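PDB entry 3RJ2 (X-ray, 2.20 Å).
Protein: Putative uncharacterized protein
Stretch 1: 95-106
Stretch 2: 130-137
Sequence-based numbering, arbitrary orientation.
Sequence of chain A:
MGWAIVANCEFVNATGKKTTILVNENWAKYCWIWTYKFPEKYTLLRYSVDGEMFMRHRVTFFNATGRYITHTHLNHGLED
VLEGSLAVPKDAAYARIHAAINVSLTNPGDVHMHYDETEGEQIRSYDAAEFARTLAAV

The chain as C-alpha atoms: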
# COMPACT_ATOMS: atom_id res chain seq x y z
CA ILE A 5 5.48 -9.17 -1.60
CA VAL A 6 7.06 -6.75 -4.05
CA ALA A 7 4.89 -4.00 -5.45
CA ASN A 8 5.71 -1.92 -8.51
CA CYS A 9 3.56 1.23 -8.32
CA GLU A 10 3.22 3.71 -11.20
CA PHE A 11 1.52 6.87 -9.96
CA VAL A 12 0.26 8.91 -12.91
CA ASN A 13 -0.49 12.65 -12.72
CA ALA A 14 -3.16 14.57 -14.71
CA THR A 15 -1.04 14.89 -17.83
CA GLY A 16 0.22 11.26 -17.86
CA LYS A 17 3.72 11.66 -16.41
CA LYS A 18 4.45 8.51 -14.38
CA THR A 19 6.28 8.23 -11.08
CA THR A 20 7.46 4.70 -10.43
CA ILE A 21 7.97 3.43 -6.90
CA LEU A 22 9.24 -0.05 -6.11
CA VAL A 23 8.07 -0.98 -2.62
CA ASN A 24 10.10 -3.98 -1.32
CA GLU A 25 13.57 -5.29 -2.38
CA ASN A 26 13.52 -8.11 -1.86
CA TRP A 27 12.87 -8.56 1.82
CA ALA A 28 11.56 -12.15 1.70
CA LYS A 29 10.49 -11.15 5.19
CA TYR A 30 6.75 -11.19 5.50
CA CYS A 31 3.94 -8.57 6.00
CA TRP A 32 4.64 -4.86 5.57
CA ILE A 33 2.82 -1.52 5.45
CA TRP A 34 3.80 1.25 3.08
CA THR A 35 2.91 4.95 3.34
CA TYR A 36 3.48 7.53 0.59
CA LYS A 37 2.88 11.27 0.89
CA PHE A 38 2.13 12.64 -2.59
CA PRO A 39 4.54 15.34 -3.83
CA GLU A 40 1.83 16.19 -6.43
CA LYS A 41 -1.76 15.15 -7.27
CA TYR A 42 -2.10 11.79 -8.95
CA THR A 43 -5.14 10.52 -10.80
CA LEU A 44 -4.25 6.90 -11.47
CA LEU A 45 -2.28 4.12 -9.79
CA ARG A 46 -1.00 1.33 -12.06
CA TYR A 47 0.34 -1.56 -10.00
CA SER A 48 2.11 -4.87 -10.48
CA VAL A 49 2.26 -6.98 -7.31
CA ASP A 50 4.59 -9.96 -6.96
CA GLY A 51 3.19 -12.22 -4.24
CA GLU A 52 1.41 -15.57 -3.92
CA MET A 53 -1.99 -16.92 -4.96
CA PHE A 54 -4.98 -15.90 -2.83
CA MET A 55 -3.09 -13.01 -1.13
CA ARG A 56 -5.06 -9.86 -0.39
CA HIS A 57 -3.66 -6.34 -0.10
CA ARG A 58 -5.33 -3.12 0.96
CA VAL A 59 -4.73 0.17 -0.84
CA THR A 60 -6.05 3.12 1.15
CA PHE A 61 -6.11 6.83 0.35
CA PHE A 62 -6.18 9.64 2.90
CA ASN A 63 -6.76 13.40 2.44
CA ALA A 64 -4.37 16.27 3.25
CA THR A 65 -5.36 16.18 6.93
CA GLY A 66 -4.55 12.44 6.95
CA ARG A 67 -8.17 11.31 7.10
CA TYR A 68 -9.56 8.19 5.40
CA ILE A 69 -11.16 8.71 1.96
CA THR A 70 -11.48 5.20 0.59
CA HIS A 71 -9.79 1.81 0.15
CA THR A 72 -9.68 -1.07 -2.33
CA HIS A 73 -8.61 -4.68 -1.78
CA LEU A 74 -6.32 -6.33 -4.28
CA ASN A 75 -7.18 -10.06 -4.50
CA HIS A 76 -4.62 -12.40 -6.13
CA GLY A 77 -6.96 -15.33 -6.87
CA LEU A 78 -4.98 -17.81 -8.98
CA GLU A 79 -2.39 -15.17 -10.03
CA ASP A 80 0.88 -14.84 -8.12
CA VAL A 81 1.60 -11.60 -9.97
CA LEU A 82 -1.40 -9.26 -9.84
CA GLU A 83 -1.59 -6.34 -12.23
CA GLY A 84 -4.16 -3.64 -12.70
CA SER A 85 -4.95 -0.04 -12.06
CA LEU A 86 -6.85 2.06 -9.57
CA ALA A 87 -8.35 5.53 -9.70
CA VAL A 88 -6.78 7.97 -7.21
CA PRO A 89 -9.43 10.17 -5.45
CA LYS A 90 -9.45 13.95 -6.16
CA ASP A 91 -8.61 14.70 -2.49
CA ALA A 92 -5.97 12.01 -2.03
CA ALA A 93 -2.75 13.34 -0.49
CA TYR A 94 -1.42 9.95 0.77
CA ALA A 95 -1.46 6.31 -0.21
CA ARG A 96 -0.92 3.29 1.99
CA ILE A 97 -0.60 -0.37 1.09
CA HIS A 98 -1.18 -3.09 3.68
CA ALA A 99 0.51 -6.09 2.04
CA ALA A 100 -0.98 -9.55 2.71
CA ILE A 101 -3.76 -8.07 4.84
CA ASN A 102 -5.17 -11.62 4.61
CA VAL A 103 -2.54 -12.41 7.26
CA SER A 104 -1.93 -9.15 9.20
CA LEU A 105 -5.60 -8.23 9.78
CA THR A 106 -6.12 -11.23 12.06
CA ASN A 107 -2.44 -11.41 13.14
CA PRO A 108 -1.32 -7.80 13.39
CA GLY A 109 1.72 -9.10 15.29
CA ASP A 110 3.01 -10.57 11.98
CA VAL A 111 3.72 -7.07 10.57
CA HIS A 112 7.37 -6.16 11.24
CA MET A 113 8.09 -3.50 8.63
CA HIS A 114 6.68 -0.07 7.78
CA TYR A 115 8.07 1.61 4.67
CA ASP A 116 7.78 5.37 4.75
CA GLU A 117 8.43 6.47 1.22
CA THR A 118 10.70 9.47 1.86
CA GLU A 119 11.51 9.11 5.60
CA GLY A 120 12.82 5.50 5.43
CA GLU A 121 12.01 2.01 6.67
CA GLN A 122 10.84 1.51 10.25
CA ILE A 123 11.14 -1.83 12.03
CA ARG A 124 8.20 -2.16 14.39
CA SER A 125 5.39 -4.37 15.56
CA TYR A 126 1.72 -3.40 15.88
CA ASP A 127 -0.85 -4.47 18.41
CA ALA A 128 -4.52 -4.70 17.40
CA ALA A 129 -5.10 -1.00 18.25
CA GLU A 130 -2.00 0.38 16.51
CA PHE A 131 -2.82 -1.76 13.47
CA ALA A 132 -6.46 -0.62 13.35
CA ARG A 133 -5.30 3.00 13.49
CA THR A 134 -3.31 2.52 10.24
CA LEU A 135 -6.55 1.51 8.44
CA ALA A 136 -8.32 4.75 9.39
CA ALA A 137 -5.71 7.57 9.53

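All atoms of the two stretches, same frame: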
# COMPACT_ATOMS: atom_id res chain seq x y z
N ALA A 95 -1.08 7.68 0.06
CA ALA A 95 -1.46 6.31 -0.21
C ALA A 95 -0.81 5.40 0.83
O ALA A 95 0.26 5.71 1.35
CB ALA A 95 -1.05 5.89 -1.63
N ARG A 96 -1.47 4.31 1.14
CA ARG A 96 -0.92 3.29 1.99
C ARG A 96 -1.27 1.94 1.38
O ARG A 96 -2.37 1.76 0.82
CB ARG A 96 -1.46 3.44 3.42
CG ARG A 96 -1.05 2.34 4.42
CD ARG A 96 -1.32 2.76 5.85
NE ARG A 96 -0.46 3.87 6.26
CZ ARG A 96 -0.74 4.73 7.24
NH1 ARG A 96 -1.88 4.64 7.93
NH2 ARG A 96 0.12 5.69 7.52
N ILE A 97 -0.33 1.01 1.44
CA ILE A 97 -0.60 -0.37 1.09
C ILE A 97 -0.38 -1.22 2.34
O ILE A 97 0.67 -1.11 2.98
CB ILE A 97 0.31 -0.85 -0.08
CG1 ILE A 97 -0.00 -0.03 -1.35
CG2 ILE A 97 0.17 -2.33 -0.32
CD1 ILE A 97 0.89 -0.31 -2.57
N HIS A 98 -1.39 -2.01 2.72
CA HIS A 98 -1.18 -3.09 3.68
C HIS A 98 -1.02 -4.34 2.84
O HIS A 98 -2.00 -4.82 2.25
CB HIS A 98 -2.39 -3.26 4.63
CG HIS A 98 -2.57 -2.15 5.62
ND1 HIS A 98 -3.03 -0.90 5.27
CD2 HIS A 98 -2.37 -2.11 6.96
CE1 HIS A 98 -3.09 -0.13 6.34
NE2 HIS A 98 -2.70 -0.84 7.38
N ALA A 99 0.20 -4.87 2.78
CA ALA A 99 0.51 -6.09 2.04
C ALA A 99 0.17 -7.37 2.81
O ALA A 99 0.47 -7.49 4.00
CB ALA A 99 1.98 -6.10 1.66
N ALA A 100 -0.45 -8.32 2.12
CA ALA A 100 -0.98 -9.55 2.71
C ALA A 100 -1.80 -9.23 3.95
O ALA A 100 -1.52 -9.73 5.04
CB ALA A 100 0.14 -10.55 3.03
N ILE A 101 -2.82 -8.39 3.77
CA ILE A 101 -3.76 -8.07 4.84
C ILE A 101 -4.62 -9.29 5.16
O ILE A 101 -5.36 -9.29 6.15
CB ILE A 101 -4.64 -6.84 4.51
CG1 ILE A 101 -5.33 -6.33 5.79
CG2 ILE A 101 -5.66 -7.18 3.42
CD1 ILE A 101 -5.64 -4.87 5.81
N ASN A 102 -4.53 -10.33 4.32
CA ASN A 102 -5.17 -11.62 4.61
C ASN A 102 -4.54 -12.30 5.81
O ASN A 102 -5.18 -13.13 6.46
CB ASN A 102 -5.22 -12.56 3.39
CG ASN A 102 -3.86 -12.87 2.83
OD1 ASN A 102 -3.39 -14.02 2.87
ND2 ASN A 102 -3.20 -11.86 2.28
N VAL A 103 -3.28 -11.94 6.09
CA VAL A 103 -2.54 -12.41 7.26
C VAL A 103 -2.58 -11.38 8.41
O VAL A 103 -3.06 -11.69 9.50
CB VAL A 103 -1.08 -12.75 6.88
CG1 VAL A 103 -0.22 -13.02 8.12
CG2 VAL A 103 -1.05 -13.97 5.93
N SER A 104 -2.11 -10.16 8.16
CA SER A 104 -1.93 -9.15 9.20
C SER A 104 -3.21 -8.65 9.87
O SER A 104 -3.17 -8.19 11.02
CB SER A 104 -1.12 -7.96 8.68
OG SER A 104 -1.84 -7.20 7.72
N LEU A 105 -4.35 -8.75 9.20
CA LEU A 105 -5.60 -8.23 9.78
C LEU A 105 -6.01 -9.03 11.01
O LEU A 105 -6.49 -8.46 11.98
CB LEU A 105 -6.74 -8.19 8.77
CG LEU A 105 -8.10 -7.69 9.26
CD1 LEU A 105 -8.04 -6.26 9.81
CD2 LEU A 105 -9.16 -7.81 8.16
N THR A 106 -5.81 -10.34 10.94
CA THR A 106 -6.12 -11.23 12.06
C THR A 106 -4.91 -11.46 12.96
O THR A 106 -5.06 -11.77 14.14
CB THR A 106 -6.70 -12.55 11.56
OG1 THR A 106 -6.05 -12.91 10.35
CG2 THR A 106 -8.19 -12.39 11.26
N GLU A 130 -2.93 -0.34 17.39
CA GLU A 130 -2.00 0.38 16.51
C GLU A 130 -2.23 -0.02 15.04
O GLU A 130 -2.11 0.81 14.14
CB GLU A 130 -0.56 0.08 16.91
CG GLU A 130 -0.18 0.57 18.32
CD GLU A 130 1.18 0.07 18.81
OE1 GLU A 130 1.54 -1.10 18.52
OE2 GLU A 130 1.89 0.84 19.49
N PHE A 131 -2.56 -1.28 14.82
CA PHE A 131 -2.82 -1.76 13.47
C PHE A 131 -4.10 -1.13 12.96
O PHE A 131 -4.11 -0.59 11.87
CB PHE A 131 -2.92 -3.29 13.43
CG PHE A 131 -3.08 -3.84 12.04
CD1 PHE A 131 -1.96 -4.17 11.28
CD2 PHE A 131 -4.34 -4.00 11.49
CE1 PHE A 131 -2.10 -4.67 9.99
CE2 PHE A 131 -4.49 -4.50 10.20
CZ PHE A 131 -3.37 -4.84 9.45
N ALA A 132 -5.17 -1.21 13.75
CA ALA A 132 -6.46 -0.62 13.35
C ALA A 132 -6.35 0.87 12.99
O ALA A 132 -6.96 1.34 12.01
CB ALA A 132 -7.47 -0.80 14.44
N ARG A 133 -5.55 1.60 13.76
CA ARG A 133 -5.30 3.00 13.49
C ARG A 133 -4.80 3.23 12.05
O ARG A 133 -5.23 4.17 11.36
CB ARG A 133 -4.32 3.59 14.50
CG ARG A 133 -4.21 5.10 14.40
CD ARG A 133 -2.78 5.57 14.59
NE ARG A 133 -2.58 6.74 13.76
CZ ARG A 133 -1.86 6.79 12.64
NH1 ARG A 133 -1.21 5.72 12.18
NH2 ARG A 133 -1.78 7.95 11.98
N THR A 134 -3.90 2.35 11.58
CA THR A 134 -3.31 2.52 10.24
C THR A 134 -4.32 2.30 9.11
O THR A 134 -4.04 2.65 7.98
CB THR A 134 -2.08 1.60 10.00
OG1 THR A 134 -2.51 0.24 9.85
CG2 THR A 134 -1.05 1.73 11.12
N LEU A 135 -5.47 1.69 9.41
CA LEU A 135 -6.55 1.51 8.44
C LEU A 135 -7.39 2.77 8.27
O LEU A 135 -8.02 2.97 7.22
CB LEU A 135 -7.48 0.37 8.88
CG LEU A 135 -6.84 -1.00 9.13
CD1 LEU A 135 -7.83 -1.94 9.77
CD2 LEU A 135 -6.28 -1.59 7.83
N ALA A 136 -7.41 3.60 9.31
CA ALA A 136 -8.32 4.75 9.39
C ALA A 136 -7.66 6.14 9.24
O ALA A 136 -8.32 7.10 8.85
CB ALA A 136 -9.13 4.68 10.67
N ALA A 137 -6.38 6.27 9.56
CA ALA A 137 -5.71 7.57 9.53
C ALA A 137 -4.29 7.43 9.06
O ALA A 137 -3.70 6.36 9.26
CB ALA A 137 -5.75 8.25 10.91

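Backbone carbonyls need hydrogen-bond donors, and side chains from another segment can supply them. The contact between residues 95-106 and 130-137 illustrates the principle. Strand 95-98 and helix 130-136 run at 137° to one another, their axes no closer than 10.0 Å, and side chains bridge the gap.

Arg 96 and His 98, two residues apart on the strand, both point toward the helix. The extended start of the Arg 96 side chain (chi1 and chi2 both t) carries its guanidinium to the backbone of the second stretch, where NH1 donates to Thr 134 O at 2.9 Å and to Ala 137 O at 2.8 Å. Both carbonyls lie near the guanidinium plane, where its N-H groups point. Its NE and NH2 are satisfied elsewhere in the structure. Arginine suits this place because one planar group offers several donors. The cost is a like-charge approach, Arg 96 NH1 lying 4.4 Å from Arg 133 NH1.

His 98 makes a nearly linear hydrogen bond from NE2 to Thr 134 OG1 (2.7 Å, 172°). That hydroxyl in turn donates to the carbonyl of its own helix, Thr 134 OG1 to Phe 131 O at 2.7 Å, so threonine, in rotamer p, acts as acceptor and donor at once in a buried relay.

Apolar groups pack beside the His 98 ring. Leu 135 CD2 sits over one face, 3.9 Å from the ring centroid, although its CA-to-CB bond points away from the first stretch. The imidazole turns an edge toward the face of Phe 131 in an offset arrangement. Phe 131 also packs against Leu 105 (CE2 to Leu 105 CD1, 4.0 Å), while Ile 101 CD1 reaches Leu 135 CD2 at 3.9 Å. These four side chains help bury 397 Å², both sides summed, without leaving a donor or acceptor unpaired, having none.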